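Local atomic coordinates of OLD nuclease (Thermus scotoductus, PDB entry 6P74), a protein that degrades linear and supercoiled double-stranded DNA as a metal-dependent 5'-to-3' exonuclease, nicks circular DNA, and hydrolyses ATP when stimulated by DNA. Residues V163-Y177 and F219-L231. Sequence-based numbering, arbitrary orientation.
Sequences VRREFKLQDNFKQVY and FGFADPANPFNSL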
ATOM      1  N   VAL A 163     -15.355 -27.669  11.327  1.00107.78           N
ATOM      2  CA  VAL A 163     -15.014 -28.004  12.708  1.00103.82           C
ATOM      3  C   VAL A 163     -15.837 -27.166  13.675  1.00103.10           C
ATOM      4  O   VAL A 163     -16.485 -27.694  14.584  1.00 98.62           O
ATOM      5  CB  VAL A 163     -13.505 -27.805  12.940  1.00 99.50           C
ATOM      6  CG1 VAL A 163     -13.171 -27.839  14.416  1.00 94.41           C
ATOM      7  CG2 VAL A 163     -12.728 -28.857  12.190  1.00 98.63           C
ATOM      8  N   ARG A 164     -15.807 -25.841  13.496  1.00110.45           N
ATOM      9  CA  ARG A 164     -16.617 -24.937  14.306  1.00114.45           C
ATOM     10  C   ARG A 164     -18.079 -25.367  14.338  1.00119.29           C
ATOM     11  O   ARG A 164     -18.798 -25.069  15.302  1.00115.25           O
ATOM     12  CB  ARG A 164     -16.479 -23.510  13.759  1.00111.72           C
ATOM     13  CG  ARG A 164     -17.220 -22.451  14.537  1.00119.15           C
ATOM     14  CD  ARG A 164     -17.182 -21.111  13.821  1.00125.78           C
ATOM     15  NE  ARG A 164     -18.128 -20.155  14.410  1.00132.25           N
ATOM     16  CZ  ARG A 164     -19.379 -19.973  13.985  1.00133.76           C
ATOM     17  NH1 ARG A 164     -19.842 -20.679  12.962  1.00140.61           N
ATOM     18  NH2 ARG A 164     -20.170 -19.082  14.577  1.00125.45           N
ATOM     19  N   ARG A 165     -18.535 -26.075  13.302  1.00123.27           N
ATOM     20  CA  ARG A 165     -19.924 -26.515  13.235  1.00128.07           C
ATOM     21  C   ARG A 165     -20.198 -27.613  14.256  1.00128.91           C
ATOM     22  O   ARG A 165     -20.966 -27.418  15.201  1.00132.95           O
ATOM     23  CB  ARG A 165     -20.243 -26.989  11.814  1.00131.70           C
ATOM     24  CG  ARG A 165     -21.720 -27.170  11.483  1.00136.54           C
ATOM     25  CD  ARG A 165     -21.942 -26.974   9.977  1.00141.70           C
ATOM     26  NE  ARG A 165     -20.919 -27.649   9.167  1.00143.74           N
ATOM     27  CZ  ARG A 165     -20.502 -27.233   7.970  1.00144.25           C
ATOM     28  NH1 ARG A 165     -21.008 -26.131   7.434  1.00147.41           N
ATOM     29  NH2 ARG A 165     -19.568 -27.911   7.307  1.00141.78           N
ATOM     30  N   GLU A 166     -19.562 -28.771  14.095  1.00127.17           N
ATOM     31  CA  GLU A 166     -19.827 -29.916  14.956  1.00132.51           C
ATOM     32  C   GLU A 166     -19.218 -29.780  16.342  1.00128.93           C
ATOM     33  O   GLU A 166     -19.266 -30.744  17.114  1.00135.47           O
ATOM     34  CB  GLU A 166     -19.317 -31.197  14.303  1.00138.56           C
ATOM     35  CG  GLU A 166     -19.989 -31.513  12.993  1.00146.31           C
ATOM     36  CD  GLU A 166     -19.110 -32.363  12.109  1.00151.41           C
ATOM     37  OE1 GLU A 166     -18.800 -33.505  12.513  1.00155.39           O
ATOM     38  OE2 GLU A 166     -18.706 -31.880  11.026  1.00150.08           O
ATOM     39  N   PHE A 167     -18.657 -28.625  16.678  1.00116.33           N
ATOM     40  CA  PHE A 167     -18.133 -28.426  18.020  1.00112.67           C
ATOM     41  C   PHE A 167     -19.265 -28.443  19.040  1.00119.10           C
ATOM     42  O   PHE A 167     -20.321 -27.837  18.827  1.00116.49           O
ATOM     43  CB  PHE A 167     -17.381 -27.108  18.099  1.00108.64           C
ATOM     44  CG  PHE A 167     -16.743 -26.850  19.435  1.00107.70           C
ATOM     45  CD1 PHE A 167     -15.845 -27.765  19.977  1.00104.23           C
ATOM     46  CD2 PHE A 167     -17.018 -25.677  20.137  1.00102.36           C
ATOM     47  CE1 PHE A 167     -15.248 -27.523  21.205  1.00101.52           C
ATOM     48  CE2 PHE A 167     -16.416 -25.422  21.359  1.00 97.65           C
ATOM     49  CZ  PHE A 167     -15.532 -26.348  21.895  1.00 97.81           C
ATOM     50  N   LYS A 168     -19.039 -29.139  20.165  1.00127.06           N
ATOM     51  CA  LYS A 168     -20.084 -29.275  21.176  1.00132.85           C
ATOM     52  C   LYS A 168     -19.574 -29.152  22.614  1.00132.18           C
ATOM     53  O   LYS A 168     -20.346 -29.411  23.548  1.00135.40           O
ATOM     54  CB  LYS A 168     -20.822 -30.614  20.989  1.00132.48           C
ATOM     55  CG  LYS A 168     -21.632 -30.700  19.696  1.00132.34           C
ATOM     56  CD  LYS A 168     -21.607 -32.096  19.080  1.00133.33           C
ATOM     57  CE  LYS A 168     -22.295 -33.115  19.972  1.00140.12           C
ATOM     58  NZ  LYS A 168     -23.692 -32.722  20.326  1.00145.53           N
ATOM     59  N   LEU A 169     -18.318 -28.745  22.830  1.00122.66           N
ATOM     60  CA  LEU A 169     -17.746 -28.608  24.167  1.00111.79           C
ATOM     61  C   LEU A 169     -17.501 -27.150  24.550  1.00109.76           C
ATOM     62  O   LEU A 169     -16.546 -26.848  25.272  1.00101.59           O
ATOM     63  CB  LEU A 169     -16.447 -29.401  24.272  1.00104.47           C
ATOM     64  CG  LEU A 169     -16.673 -30.905  24.200  1.00100.24           C
ATOM     65  CD1 LEU A 169     -15.361 -31.657  24.298  1.00 99.95           C
ATOM     66  CD2 LEU A 169     -17.614 -31.294  25.316  1.00 99.22           C
ATOM     67  N   GLN A 170     -18.366 -26.241  24.082  1.00116.72           N
ATOM     68  CA  GLN A 170     -18.156 -24.816  24.322  1.00121.14           C
ATOM     69  C   GLN A 170     -18.152 -24.507  25.810  1.00126.04           C
ATOM     70  O   GLN A 170     -17.334 -23.707  26.283  1.00126.71           O
ATOM     71  CB  GLN A 170     -19.232 -23.983  23.616  1.00121.13           C
ATOM     72  CG  GLN A 170     -19.216 -24.050  22.091  1.00123.87           C
ATOM     73  CD  GLN A 170     -19.985 -25.244  21.533  1.00130.37           C
ATOM     74  OE1 GLN A 170     -20.546 -26.046  22.285  1.00137.20           O
ATOM     75  NE2 GLN A 170     -20.005 -25.370  20.209  1.00131.18           N
ATOM     76  N   ASP A 171     -19.063 -25.132  26.565  1.00127.49           N
ATOM     77  CA  ASP A 171     -19.162 -24.851  27.993  1.00126.18           C
ATOM     78  C   ASP A 171     -17.905 -25.289  28.733  1.00118.71           C
ATOM     79  O   ASP A 171     -17.394 -24.560  29.591  1.00117.30           O
ATOM     80  CB  ASP A 171     -20.392 -25.537  28.584  1.00133.36           C
ATOM     81  CG  ASP A 171     -21.687 -24.885  28.148  1.00137.28           C
ATOM     82  OD1 ASP A 171     -21.641 -23.739  27.648  1.00135.50           O
ATOM     83  OD2 ASP A 171     -22.752 -25.516  28.319  1.00141.83           O
ATOM     84  N   ASN A 172     -17.399 -26.478  28.430  1.00116.04           N
ATOM     85  CA  ASN A 172     -16.179 -26.909  29.099  1.00114.23           C
ATOM     86  C   ASN A 172     -15.011 -26.005  28.730  1.00106.16           C
ATOM     87  O   ASN A 172     -14.197 -25.638  29.589  1.00105.61           O
ATOM     88  CB  ASN A 172     -15.881 -28.368  28.759  1.00114.07           C
ATOM     89  CG  ASN A 172     -15.490 -29.170  29.980  1.00126.40           C
ATOM     90  OD1 ASN A 172     -14.407 -29.752  30.034  1.00132.51           O
ATOM     91  ND2 ASN A 172     -16.366 -29.183  30.988  1.00127.05           N
ATOM     92  N   PHE A 173     -14.926 -25.608  27.462  1.00 96.61           N
ATOM     93  CA  PHE A 173     -13.803 -24.782  27.042  1.00 96.27           C
ATOM     94  C   PHE A 173     -13.791 -23.442  27.766  1.00 98.32           C
ATOM     95  O   PHE A 173     -12.721 -22.922  28.108  1.00 89.75           O
ATOM     96  CB  PHE A 173     -13.829 -24.558  25.534  1.00 91.57           C
ATOM     97  CG  PHE A 173     -12.678 -23.750  25.055  1.00 94.17           C
ATOM     98  CD1 PHE A 173     -11.478 -24.363  24.728  1.00 89.77           C
ATOM     99  CD2 PHE A 173     -12.766 -22.366  24.989  1.00 91.33           C
ATOM    100  CE1 PHE A 173     -10.401 -23.617  24.313  1.00 87.43           C
ATOM    101  CE2 PHE A 173     -11.691 -21.618  24.568  1.00 90.32           C
ATOM    102  CZ  PHE A 173     -10.504 -22.243  24.230  1.00 89.46           C
ATOM    103  N   LYS A 174     -14.969 -22.854  27.990  1.00109.15           N
ATOM    104  CA  LYS A 174     -15.032 -21.573  28.688  1.00110.37           C
ATOM    105  C   LYS A 174     -14.404 -21.664  30.071  1.00111.71           C
ATOM    106  O   LYS A 174     -13.660 -20.768  30.481  1.00112.27           O
ATOM    107  CB  LYS A 174     -16.482 -21.097  28.782  1.00112.00           C
ATOM    108  CG  LYS A 174     -16.750 -20.089  29.899  1.00119.17           C
ATOM    109  CD  LYS A 174     -16.384 -18.661  29.496  1.00120.56           C
ATOM    110  CE  LYS A 174     -17.522 -17.960  28.748  1.00120.19           C
ATOM    111  NZ  LYS A 174     -17.120 -16.623  28.180  1.00113.45           N
ATOM    112  N   GLN A 175     -14.670 -22.748  30.802  1.00113.74           N
ATOM    113  CA  GLN A 175     -14.183 -22.813  32.175  1.00115.30           C
ATOM    114  C   GLN A 175     -12.683 -23.073  32.224  1.00108.52           C
ATOM    115  O   GLN A 175     -11.987 -22.551  33.103  1.00104.58           O
ATOM    116  CB  GLN A 175     -14.935 -23.879  32.965  1.00118.95           C
ATOM    117  CG  GLN A 175     -15.146 -23.460  34.411  1.00130.11           C
ATOM    118  CD  GLN A 175     -15.049 -24.613  35.402  1.00139.22           C
ATOM    119  OE1 GLN A 175     -15.059 -25.791  35.021  1.00143.96           O
ATOM    120  NE2 GLN A 175     -14.950 -24.273  36.685  1.00137.96           N
ATOM    121  N   VAL A 176     -12.163 -23.888  31.303  1.00103.14           N
ATOM    122  CA  VAL A 176     -10.719 -24.093  31.276  1.00 98.50           C
ATOM    123  C   VAL A 176     -10.020 -22.844  30.755  1.00 96.00           C
ATOM    124  O   VAL A 176      -8.967 -22.444  31.268  1.00 94.75           O
ATOM    125  CB  VAL A 176     -10.356 -25.335  30.450  1.00 95.36           C
ATOM    126  CG1 VAL A 176      -8.853 -25.556  30.491  1.00 88.10           C
ATOM    127  CG2 VAL A 176     -11.092 -26.557  30.989  1.00 99.89           C
ATOM    128  N   TYR A 177     -10.604 -22.195  29.749  1.00 95.95           N
ATOM    129  CA  TYR A 177     -10.013 -20.969  29.219  1.00 95.14           C
ATOM    130  C   TYR A 177      -9.899 -19.892  30.302  1.00 95.62           C
ATOM    131  O   TYR A 177      -8.821 -19.316  30.509  1.00 84.57           O
ATOM    132  CB  TYR A 177     -10.829 -20.470  28.025  1.00 86.73           C
ATOM    133  CG  TYR A 177     -10.403 -19.097  27.575  1.00 91.18           C
ATOM    134  CD1 TYR A 177      -9.294 -18.930  26.735  1.00 90.18           C
ATOM    135  CD2 TYR A 177     -11.088 -17.963  28.003  1.00 89.42           C
ATOM    136  CE1 TYR A 177      -8.894 -17.683  26.337  1.00 86.96           C
ATOM    137  CE2 TYR A 177     -10.690 -16.705  27.605  1.00 87.28           C
ATOM    138  CZ  TYR A 177      -9.597 -16.569  26.772  1.00 86.15           C
ATOM    139  OH  TYR A 177      -9.194 -15.321  26.371  1.00 86.59           O
ATOM    140  N   PHE A 219      -8.415  -8.216  28.461  1.00 82.33           N
ATOM    141  CA  PHE A 219      -7.384  -9.051  27.869  1.00 85.46           C
ATOM    142  C   PHE A 219      -7.910 -10.466  27.601  1.00 90.77           C
ATOM    143  O   PHE A 219      -8.926 -10.898  28.155  1.00 91.23           O
ATOM    144  CB  PHE A 219      -6.171  -9.125  28.795  1.00 84.66           C
ATOM    145  CG  PHE A 219      -5.335  -7.866  28.832  1.00 79.64           C
ATOM    146  CD1 PHE A 219      -4.893  -7.268  27.663  1.00 80.31           C
ATOM    147  CD2 PHE A 219      -4.965  -7.305  30.052  1.00 78.12           C
ATOM    148  CE1 PHE A 219      -4.106  -6.109  27.706  1.00 79.83           C
ATOM    149  CE2 PHE A 219      -4.181  -6.159  30.101  1.00 75.35           C
ATOM    150  CZ  PHE A 219      -3.740  -5.567  28.932  1.00 71.49           C
ATOM    151  N   GLY A 220      -7.192 -11.189  26.754  1.00 93.34           N
ATOM    152  CA  GLY A 220      -7.519 -12.565  26.440  1.00 94.16           C
ATOM    153  C   GLY A 220      -6.853 -12.976  25.144  1.00 93.19           C
ATOM    154  O   GLY A 220      -6.220 -12.164  24.461  1.00 92.70           O
ATOM    155  N   PHE A 221      -7.001 -14.269  24.810  1.00 89.19           N
ATOM    156  CA  PHE A 221      -6.534 -14.734  23.506  1.00 93.14           C
ATOM    157  C   PHE A 221      -7.578 -15.554  22.760  1.00 98.23           C
ATOM    158  O   PHE A 221      -7.219 -16.303  21.846  1.00100.10           O
ATOM    159  CB  PHE A 221      -5.232 -15.534  23.603  1.00 92.17           C
ATOM    160  CG  PHE A 221      -5.010 -16.158  24.913  1.00 98.14           C
ATOM    161  CD1 PHE A 221      -5.695 -17.307  25.268  1.00106.44           C
ATOM    162  CD2 PHE A 221      -4.103 -15.607  25.800  1.00102.51           C
ATOM    163  CE1 PHE A 221      -5.490 -17.893  26.500  1.00112.57           C
ATOM    164  CE2 PHE A 221      -3.890 -16.178  27.036  1.00104.96           C
ATOM    165  CZ  PHE A 221      -4.587 -17.325  27.389  1.00112.76           C
ATOM    166  N   ALA A 222      -8.856 -15.411  23.098  1.00 96.05           N
ATOM    167  CA  ALA A 222      -9.868 -16.072  22.287  1.00 92.41           C
ATOM    168  C   ALA A 222     -11.236 -15.601  22.733  1.00 96.37           C
ATOM    169  O   ALA A 222     -11.418 -15.196  23.884  1.00105.50           O
ATOM    170  CB  ALA A 222      -9.738 -17.599  22.360  1.00 89.25           C
ATOM    171  N   ASP A 223     -12.195 -15.656  21.809  1.00 94.64           N
ATOM    172  CA  ASP A 223     -13.597 -15.578  22.200  1.00 94.79           C
ATOM    173  C   ASP A 223     -13.974 -16.972  22.687  1.00 94.34           C
ATOM    174  O   ASP A 223     -14.053 -17.909  21.878  1.00 90.41           O
ATOM    175  CB  ASP A 223     -14.477 -15.149  21.025  1.00101.15           C
ATOM    176  CG  ASP A 223     -15.918 -14.838  21.440  1.00113.08           C
ATOM    177  OD1 ASP A 223     -16.480 -15.550  22.303  1.00114.23           O
ATOM    178  OD2 ASP A 223     -16.490 -13.869  20.891  1.00119.05           O
ATOM    179  N   PRO A 224     -14.183 -17.166  23.992  1.00 93.49           N
ATOM    180  CA  PRO A 224     -14.505 -18.518  24.485  1.00 96.19           C
ATOM    181  C   PRO A 224     -15.780 -19.085  23.893  1.00105.18           C
ATOM    182  O   PRO A 224     -15.935 -20.312  23.853  1.00108.66           O
ATOM    183  CB  PRO A 224     -14.614 -18.333  26.007  1.00 93.24           C
ATOM    184  CG  PRO A 224     -14.778 -16.856  26.213  1.00 93.68           C
ATOM    185  CD  PRO A 224     -14.077 -16.178  25.076  1.00 89.62           C
ATOM    186  N   ALA A 225     -16.685 -18.233  23.407  1.00110.63           N
ATOM    187  CA  ALA A 225     -17.887 -18.718  22.736  1.00119.10           C
ATOM    188  C   ALA A 225     -17.558 -19.339  21.381  1.00122.19           C
ATOM    189  O   ALA A 225     -18.120 -20.378  21.014  1.00124.76           O
ATOM    190  CB  ALA A 225     -18.888 -17.574  22.573  1.00120.96           C
ATOM    191  N   ASN A 226     -16.648 -18.716  20.629  1.00120.75           N
ATOM    192  CA  ASN A 226     -16.268 -19.155  19.286  1.00120.67           C
ATOM    193  C   ASN A 226     -14.750 -19.294  19.230  1.00110.34           C
ATOM    194  O   ASN A 226     -14.055 -18.440  18.660  1.00107.45           O
ATOM    195  CB  ASN A 226     -16.777 -18.178  18.225  1.00124.50           C
ATOM    196  CG  ASN A 226     -16.586 -18.696  16.815  1.00129.28           C
ATOM    197  OD1 ASN A 226     -16.439 -19.900  16.595  1.00134.26           O
ATOM    198  ND2 ASN A 226     -16.586 -17.786  15.848  1.00126.57           N
ATOM    199  N   PRO A 227     -14.203 -20.373  19.800  1.00101.44           N
ATOM    200  CA  PRO A 227     -12.738 -20.467  19.938  1.00 93.67           C
ATOM    201  C   PRO A 227     -12.009 -20.695  18.621  1.00 91.08           C
ATOM    202  O   PRO A 227     -10.898 -20.176  18.437  1.00 82.39           O
ATOM    203  CB  PRO A 227     -12.559 -21.650  20.899  1.00 91.83           C
ATOM    204  CG  PRO A 227     -13.766 -22.497  20.656  1.00 95.22           C
ATOM    205  CD  PRO A 227     -14.894 -21.539  20.377  1.00 97.22           C
ATOM    206  N   PHE A 228     -12.608 -21.451  17.695  1.00 90.55           N
ATOM    207  CA  PHE A 228     -12.010 -21.683  16.389  1.00 87.36           C
ATOM    208  C   PHE A 228     -11.830 -20.399  15.566  1.00 87.18           C
ATOM    209  O   PHE A 228     -11.289 -20.465  14.459  1.00 91.17           O
ATOM    210  CB  PHE A 228     -12.851 -22.717  15.641  1.00 81.45           C
ATOM    211  CG  PHE A 228     -12.915 -24.029  16.350  1.00 90.35           C
ATOM    212  CD1 PHE A 228     -11.885 -24.950  16.224  1.00 94.41           C
ATOM    213  CD2 PHE A 228     -13.976 -24.333  17.176  1.00 93.07           C
ATOM    214  CE1 PHE A 228     -11.919 -26.162  16.893  1.00 94.83           C
ATOM    215  CE2 PHE A 228     -14.018 -25.539  17.848  1.00 97.36           C
ATOM    216  CZ  PHE A 228     -12.988 -26.460  17.704  1.00 96.45           C
ATOM    217  N   ASN A 229     -12.248 -19.238  16.067  1.00 87.48           N
ATOM    218  CA  ASN A 229     -11.991 -17.968  15.393  1.00 88.11           C
ATOM    219  C   ASN A 229     -10.685 -17.315  15.815  1.00 81.32           C
ATOM    220  O   ASN A 229     -10.305 -16.293  15.239  1.00 87.20           O
ATOM    221  CB  ASN A 229     -13.136 -16.983  15.641  1.00100.45           C
ATOM    222  CG  ASN A 229     -14.086 -16.889  14.461  1.00117.89           C
ATOM    223  OD1 ASN A 229     -14.163 -17.802  13.628  1.00122.25           O
ATOM    224  ND2 ASN A 229     -14.822 -15.783  14.386  1.00124.53           N
ATOM    225  N   SER A 230      -9.998 -17.862  16.802  1.00 88.05           N
ATOM    226  CA  SER A 230      -8.693 -17.373  17.214  1.00 90.43           C
ATOM    227  C   SER A 230      -7.606 -18.423  17.039  1.00 81.64           C
ATOM    228  O   SER A 230      -6.440 -18.158  17.366  1.00 84.01           O
ATOM    229  CB  SER A 230      -8.748 -16.910  18.678  1.00100.22           C
ATOM    230  OG  SER A 230     -10.074 -16.990  19.184  1.00108.81           O
ATOM    231  N   LEU A 231      -7.948 -19.610  16.550  1.00 76.60           N
ATOM    232  CA  LEU A 231      -6.945 -20.636  16.333  1.00 81.29           C
ATOM    233  C   LEU A 231      -6.003 -20.213  15.207  1.00 86.23           C
ATOM    234  O   LEU A 231      -6.422 -19.632  14.204  1.00 88.58           O
ATOM    235  CB  LEU A 231      -7.617 -21.965  16.006  1.00 77.99           C
ATOM    236  CG  LEU A 231      -7.239 -23.225  16.765  1.00 82.59           C
ATOM    237  CD1 LEU A 231      -7.235 -23.031  18.284  1.00 79.57           C
ATOM    238  CD2 LEU A 231      -8.223 -24.304  16.382  1.00 84.21           C
TER
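Phe228 drives its ring edge into one face of Phe167, a T-shaped pair with planes at 79° and centroids 5.0 Å apart; the backbone N of Leu169 lies over the opposite face of Phe167. One face of the Phe228 ring takes CG1 of Val163 in a CH-pi contact, 3.7 Å from CG1 to the ring centroid, and the backbone N of Arg164 lies over that same face. Pro227 is wedged between two aromatics: its CB sits over a face of Phe173, offset toward the rim, while CG reaches Phe167. At the far end the Tyr177 ring presents its edge to CD1 of Phe221. With CG anti to the backbone N (chi1 171°), Tyr177 carries its hydroxyl to the end of strand 217-220 and the loop that follows, where OH accepts from Phe221 N at 2.9 Å and weakly from Ala222 N, so a buried oxygen is gripped by successive amides. Gly220 CA packs 3.2 Å from that OH. Nearer solvent, the extended chain of Arg164 brings NE to Asn226 OD1 at 2.8 Å, a bent bond (133°) whose donor stands above the amide plane. Bent twice, the Lys174 chain runs past CB and CG of Pro224. The loop following strand 217-220 thus spans helices 154-166 and 170-184 in the dimerization domain, and Phe219 and Gly220 extend an antiparallel ladder into the second subunit, whose Val189 packs on Val163.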